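Local coordinates for protein putative endo-1,4-beta-xylanase (Bacteroides thetaiotaomicron VPI-5482, PDB 5MSX) that is a calcium-containing family 43 glycoside hydrolase that probably cleaves arabinofuranosidic linkages during the breakdown of plant pectin, at residues Tyr105-Ile110 and Ala155-Asp160; Tyr115-Asp120 and Gly124-Ala129. One frame throughout, in Å; residues are numbered along the deposited sequence.

Interaction 1: Tyr105-Ile110 and Ala155-Asp160; sequences YIYPTI and AEIFVD. With EDO (1,2-ethanediol), chain X.
Y107 and A155 bring the two backbones closest, with CA of Y107 6.0 Å from CA of A155, yet no direct hydrogen bond joins the segments. A water does that work instead: it donates to Y107 O and accepts from both T109 OG1 and A155 N, the last at 2.9 Å. T109 OG1 is also hydrogen-bonded to D154 N, so a short polar side chain ties the water to the loop ahead of strand 156-159. The single methyl of A155 suits this close spot, with CB 3.8 Å from CB of Y107 and also near Y107 O. Two residues further on, I157 lays its CD1 over a face of the Y107 ring in a CH-pi contact, 3.7 Å from the centroid and 15° off the ring normal. CG1 of I157 comes down beside it at the rim, 3.4 Å from CD1 of Y107. With chi2 of I157 at -68° the chain folds back, which lets both carbons reach the ring. Beyond this apolar face, the hydroxyl of Y107 bonds to M181 O. Here apolar side chains and a water join adjoining antiparallel sheets, consistent with neighbouring blades of the five-bladed beta-propeller of family 43; this seam lies beside D154, the predicted pKa modulator, with a bound calcium ion about 7 Å from the side chain of A155.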
loop_
_atom_site.group_PDB
_atom_site.type_symbol
_atom_site.label_atom_id
_atom_site.label_comp_id
_atom_site.label_asym_id
_atom_site.label_seq_id
_atom_site.Cartn_x
_atom_site.Cartn_y
_atom_site.Cartn_z
ATOM N N TYR C 105 -3.239 8.442 6.380
ATOM C CA TYR C 105 -4.593 8.002 6.711
ATOM C C TYR C 105 -5.003 8.538 8.113
ATOM O O TYR C 105 -4.174 8.628 9.011
ATOM C CB TYR C 105 -4.674 6.489 6.703
ATOM C CG TYR C 105 -4.404 5.842 5.371
ATOM C CD1 TYR C 105 -3.083 5.581 4.944
ATOM C CD2 TYR C 105 -5.454 5.457 4.541
ATOM C CE1 TYR C 105 -2.831 4.969 3.722
ATOM C CE2 TYR C 105 -5.210 4.855 3.301
ATOM C CZ TYR C 105 -3.906 4.615 2.904
ATOM O OH TYR C 105 -3.676 4.028 1.703
ATOM N N ILE C 106 -6.276 8.881 8.272
ATOM C CA ILE C 106 -6.809 9.309 9.541
ATOM C C ILE C 106 -8.188 8.697 9.710
ATOM O O ILE C 106 -8.880 8.432 8.721
ATOM C CB ILE C 106 -6.773 10.852 9.647
ATOM C CG1 ILE C 106 -6.813 11.300 11.117
ATOM C CG2 ILE C 106 -7.865 11.487 8.786
ATOM C CD1 ILE C 106 -6.307 12.712 11.309
ATOM N N TYR C 107 -8.561 8.399 10.953
ATOM C CA TYR C 107 -9.764 7.637 11.242
ATOM C C TYR C 107 -10.664 8.350 12.297
ATOM O O TYR C 107 -10.718 7.950 13.465
ATOM C CB TYR C 107 -9.392 6.238 11.673
ATOM C CG TYR C 107 -8.473 5.515 10.704
ATOM C CD1 TYR C 107 -7.112 5.787 10.677
ATOM C CD2 TYR C 107 -8.964 4.569 9.804
ATOM C CE1 TYR C 107 -6.259 5.140 9.798
ATOM C CE2 TYR C 107 -8.111 3.901 8.920
ATOM C CZ TYR C 107 -6.756 4.196 8.932
ATOM O OH TYR C 107 -5.875 3.588 8.087
ATOM N N PRO C 108 -11.375 9.405 11.872
ATOM C CA PRO C 108 -12.217 10.155 12.811
ATOM C C PRO C 108 -13.602 9.566 12.998
ATOM O O PRO C 108 -14.002 8.630 12.285
ATOM C CB PRO C 108 -12.246 11.543 12.194
ATOM C CG PRO C 108 -12.177 11.276 10.732
ATOM C CD PRO C 108 -11.245 10.112 10.583
ATOM N N THR C 109 -14.315 10.072 14.006
ATOM C CA THR C 109 -15.683 9.643 14.281
ATOM C C THR C 109 -16.622 10.754 13.827
ATOM O O THR C 109 -16.654 11.825 14.422
ATOM C CB THR C 109 -15.849 9.280 15.743
ATOM O OG1 THR C 109 -14.968 8.193 16.024
ATOM C CG2 THR C 109 -17.287 8.864 16.085
ATOM N N ILE C 110 -17.338 10.501 12.727
ATOM C CA ILE C 110 -18.101 11.556 12.038
ATOM C C ILE C 110 -19.577 11.219 12.162
ATOM O O ILE C 110 -20.014 10.121 11.793
ATOM C CB ILE C 110 -17.630 11.756 10.584
ATOM C CG1 ILE C 110 -16.103 11.933 10.550
ATOM C CG2 ILE C 110 -18.298 12.977 9.956
ATOM C CD1 ILE C 110 -15.496 12.378 9.222
ATOM N N ALA C 155 -11.241 5.691 17.180
ATOM C CA ALA C 155 -10.240 4.800 16.555
ATOM C C ALA C 155 -8.815 5.183 16.953
ATOM O O ALA C 155 -8.483 6.358 17.061
ATOM C CB ALA C 155 -10.341 4.803 15.050
ATOM N N GLU C 156 -8.000 4.155 17.133
ATOM C CA GLU C 156 -6.559 4.274 17.409
ATOM C C GLU C 156 -5.838 3.225 16.534
ATOM O O GLU C 156 -6.204 2.036 16.554
ATOM C CB GLU C 156 -6.347 4.007 18.902
ATOM C CG GLU C 156 -4.927 3.815 19.399
ATOM C CD GLU C 156 -4.147 5.122 19.533
ATOM O OE1 GLU C 156 -4.614 6.144 18.949
ATOM O OE2 GLU C 156 -3.062 5.096 20.211
ATOM N N ILE C 157 -4.825 3.668 15.776
ATOM C CA ILE C 157 -4.105 2.798 14.829
ATOM C C ILE C 157 -2.716 2.426 15.342
ATOM O O ILE C 157 -2.016 3.269 15.913
ATOM C CB ILE C 157 -4.008 3.483 13.458
ATOM C CG1 ILE C 157 -5.396 3.947 12.982
ATOM C CG2 ILE C 157 -3.392 2.579 12.389
ATOM C CD1 ILE C 157 -6.388 2.850 12.636
ATOM N N PHE C 158 -2.336 1.160 15.187
ATOM C CA PHE C 158 -0.971 0.724 15.463
ATOM C C PHE C 158 -0.391 -0.069 14.275
ATOM O O PHE C 158 -1.057 -0.967 13.746
ATOM C CB PHE C 158 -0.933 -0.141 16.701
ATOM C CG PHE C 158 0.441 -0.676 17.016
ATOM C CD1 PHE C 158 1.461 0.191 17.441
ATOM C CD2 PHE C 158 0.729 -2.038 16.876
ATOM C CE1 PHE C 158 2.724 -0.303 17.738
ATOM C CE2 PHE C 158 2.003 -2.539 17.160
ATOM C CZ PHE C 158 3.001 -1.668 17.589
ATOM N N VAL C 159 0.844 0.236 13.867
ATOM C CA VAL C 159 1.551 -0.602 12.837
ATOM C C VAL C 159 2.761 -1.248 13.500
ATOM O O VAL C 159 3.635 -0.547 13.995
ATOM C CB VAL C 159 1.998 0.219 11.610
ATOM C CG1 VAL C 159 2.580 -0.685 10.522
ATOM C CG2 VAL C 159 0.827 1.030 11.051
ATOM N N ASP C 160 2.810 -2.574 13.534
ATOM C CA ASP C 160 3.877 -3.262 14.256
ATOM C C ASP C 160 5.153 -3.301 13.378
ATOM O O ASP C 160 5.117 -2.923 12.184
ATOM C CB ASP C 160 3.404 -4.670 14.698
ATOM C CG ASP C 160 4.086 -5.181 15.957
ATOM O OD1 ASP C 160 5.066 -4.570 16.456
ATOM O OD2 ASP C 160 3.611 -6.226 16.475
HETATM C C1 EDO X . 6.564 0.214 16.921
HETATM O O1 EDO X . 6.239 1.353 17.728
HETATM C C2 EDO X . 6.342 0.601 15.469
HETATM O O2 EDO X . 6.439 -0.549 14.624
HETATM O O HOH W 1 -12.364 7.988 15.766
#

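Interaction 2: Tyr115-Asp120 and Gly124-Ala129; sequences YPAVAD and GPFKLA
A119 sets its methyl squarely on the ring of F126: CB stands 3.3 Å from the ring centroid and only 7° from the normal, a close CH-pi contact over the centre of the face. With CG of F126 beside its own backbone N (chi1 -80°), the ring is carried across to A119, while A117 comes to the ring edge through its carbonyl carbon. Alanine suits position 119, since its single methyl covers the ring at such short range. V118 and K127 share the other face of the hairpin; they form an antiparallel hydrogen-bonded pair, V118 N to K127 O at 2.9 Å and K127 N to V118 O at 3.0 Å. CG1 of V118 lies 4.0 Å from CB of A129, whose N bonds to P116 O. At the far end L128 bends its CD2 back to CB of Y115, 3.6 Å away, and the Y115 hydroxyl is hydrogen-bonded to T140 N. Near the turn, G124 has a positive phi and precedes a cis peptide bond to P125, and a water links P125 O to D120 N. Replacing F126 by an alanine would probably open a gap under the A119 methyl and cost I106, which also packs on the ring, an apolar neighbour. The chemistry thus divides the labour: backbone bonds fix the register of the hairpin, while the aromatic ring, the aliphatic carbons and the small alanines close it on dispersion contacts, with K127 leading its charged end away from the partner strand.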
loop_
_atom_site.group_PDB
_atom_site.type_symbol
_atom_site.label_atom_id
_atom_site.label_comp_id
_atom_site.label_asym_id
_atom_site.label_seq_id
_atom_site.Cartn_x
_atom_site.Cartn_y
_atom_site.Cartn_z
ATOM N N TYR C 115 -14.888 6.520 10.129
ATOM C CA TYR C 115 -14.570 6.473 8.699
ATOM C C TYR C 115 -13.061 6.547 8.454
ATOM O O TYR C 115 -12.373 7.337 9.099
ATOM C CB TYR C 115 -15.163 7.672 7.959
ATOM C CG TYR C 115 -16.658 7.713 7.985
ATOM C CD1 TYR C 115 -17.336 8.227 9.089
ATOM C CD2 TYR C 115 -17.407 7.245 6.890
ATOM C CE1 TYR C 115 -18.721 8.244 9.124
ATOM C CE2 TYR C 115 -18.785 7.282 6.897
ATOM C CZ TYR C 115 -19.452 7.769 8.012
ATOM O OH TYR C 115 -20.832 7.786 8.028
ATOM N N PRO C 116 -12.563 5.780 7.466
ATOM C CA PRO C 116 -11.202 5.973 6.963
ATOM C C PRO C 116 -11.100 7.111 5.957
ATOM O O PRO C 116 -11.912 7.210 5.040
ATOM C CB PRO C 116 -10.896 4.635 6.299
ATOM C CG PRO C 116 -12.221 4.135 5.816
ATOM C CD PRO C 116 -13.248 4.660 6.783
ATOM N N ALA C 117 -10.111 7.978 6.143
ATOM C CA ALA C 117 -9.861 9.088 5.248
ATOM C C ALA C 117 -8.395 9.074 4.855
ATOM O O ALA C 117 -7.567 8.515 5.583
ATOM C CB ALA C 117 -10.233 10.409 5.903
ATOM N N VAL C 118 -8.075 9.697 3.720
ATOM C CA VAL C 118 -6.719 9.625 3.154
ATOM C C VAL C 118 -6.332 10.930 2.515
ATOM O O VAL C 118 -7.187 11.628 2.003
ATOM C CB VAL C 118 -6.602 8.463 2.122
ATOM C CG1 VAL C 118 -7.565 8.660 0.942
ATOM C CG2 VAL C 118 -5.157 8.294 1.646
ATOM N N ALA C 119 -5.047 11.257 2.572
ATOM C CA ALA C 119 -4.513 12.491 2.005
ATOM C C ALA C 119 -3.047 12.307 1.623
ATOM O O ALA C 119 -2.427 11.345 2.051
ATOM C CB ALA C 119 -4.629 13.619 3.020
ATOM N N ASP C 120 -2.502 13.257 0.858
ATOM C CA ASP C 120 -1.087 13.232 0.443
ATOM C C ASP C 120 -0.173 13.853 1.460
ATOM O O ASP C 120 1.028 13.606 1.416
ATOM C CB ASP C 120 -0.862 14.024 -0.845
ATOM C CG ASP C 120 -1.488 13.389 -2.037
ATOM O OD1 ASP C 120 -1.650 12.140 -2.060
ATOM O OD2 ASP C 120 -1.811 14.153 -2.975
ATOM N N GLY C 124 -3.904 17.726 4.771
ATOM C CA GLY C 124 -5.005 17.442 3.870
ATOM C C GLY C 124 -4.746 18.079 2.510
ATOM O O GLY C 124 -3.637 18.548 2.263
ATOM N N PRO C 125 -5.752 18.159 1.636
ATOM C CA PRO C 125 -7.134 17.801 1.951
ATOM C C PRO C 125 -7.323 16.301 2.068
ATOM O O PRO C 125 -6.872 15.564 1.204
ATOM C CB PRO C 125 -7.921 18.336 0.744
ATOM C CG PRO C 125 -6.915 18.397 -0.356
ATOM C CD PRO C 125 -5.647 18.808 0.316
ATOM N N PHE C 126 -7.969 15.871 3.145
ATOM C CA PHE C 126 -8.325 14.499 3.315
ATOM C C PHE C 126 -9.626 14.243 2.588
ATOM O O PHE C 126 -10.419 15.173 2.410
ATOM C CB PHE C 126 -8.444 14.153 4.804
ATOM C CG PHE C 126 -7.125 13.910 5.473
ATOM C CD1 PHE C 126 -6.359 14.967 5.939
ATOM C CD2 PHE C 126 -6.639 12.616 5.624
ATOM C CE1 PHE C 126 -5.132 14.746 6.549
ATOM C CE2 PHE C 126 -5.417 12.380 6.259
ATOM C CZ PHE C 126 -4.662 13.443 6.710
ATOM N N LYS C 127 -9.825 12.995 2.149
ATOM C CA LYS C 127 -11.089 12.555 1.559
ATOM C C LYS C 127 -11.435 11.209 2.099
ATOM O O LYS C 127 -10.543 10.458 2.482
ATOM C CB LYS C 127 -10.966 12.389 0.037
ATOM C CG LYS C 127 -10.735 13.648 -0.754
ATOM C CD LYS C 127 -10.772 13.330 -2.245
ATOM C CE LYS C 127 -9.756 14.165 -3.006
ATOM N NZ LYS C 127 -9.980 15.634 -2.832
ATOM N N LEU C 128 -12.709 10.850 2.095
ATOM C CA LEU C 128 -13.068 9.465 2.408
ATOM C C LEU C 128 -12.278 8.523 1.479
ATOM O O LEU C 128 -12.102 8.814 0.295
ATOM C CB LEU C 128 -14.558 9.223 2.277
ATOM C CG LEU C 128 -15.443 9.771 3.394
ATOM C CD1 LEU C 128 -16.889 9.394 3.142
ATOM C CD2 LEU C 128 -14.993 9.226 4.741
ATOM N N ALA C 129 -11.753 7.445 2.058
ATOM C CA ALA C 129 -10.874 6.513 1.354
ATOM C C ALA C 129 -11.658 5.492 0.534
ATOM O O ALA C 129 -11.134 4.961 -0.439
ATOM C CB ALA C 129 -9.970 5.809 2.340
HETATM O O HOH W 2 -4.349 15.241 -0.175
#

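Overall arrangement
The centres of the two interactions lie 11 Å apart within the family 43 domain, and strands 103-106, 109-110, 113-119 and 127-128 belong to one antiparallel sheet. Along the chain, interaction 2 is nested inside the loop closed by interaction 1: 105-110 runs into 115-120 and 124-129 before 155-160 opens the next sheet. They meet directly, through probable hydrogen bonds from A117 N to I106 O (2.9 Å) and from Y115 N to P108 O, and through CG2 of I106 packed on F126. Interaction 2 therefore builds the outer hairpin of one propeller blade, whereas interaction 1 joins that blade to its neighbour near the predicted catalytic centre.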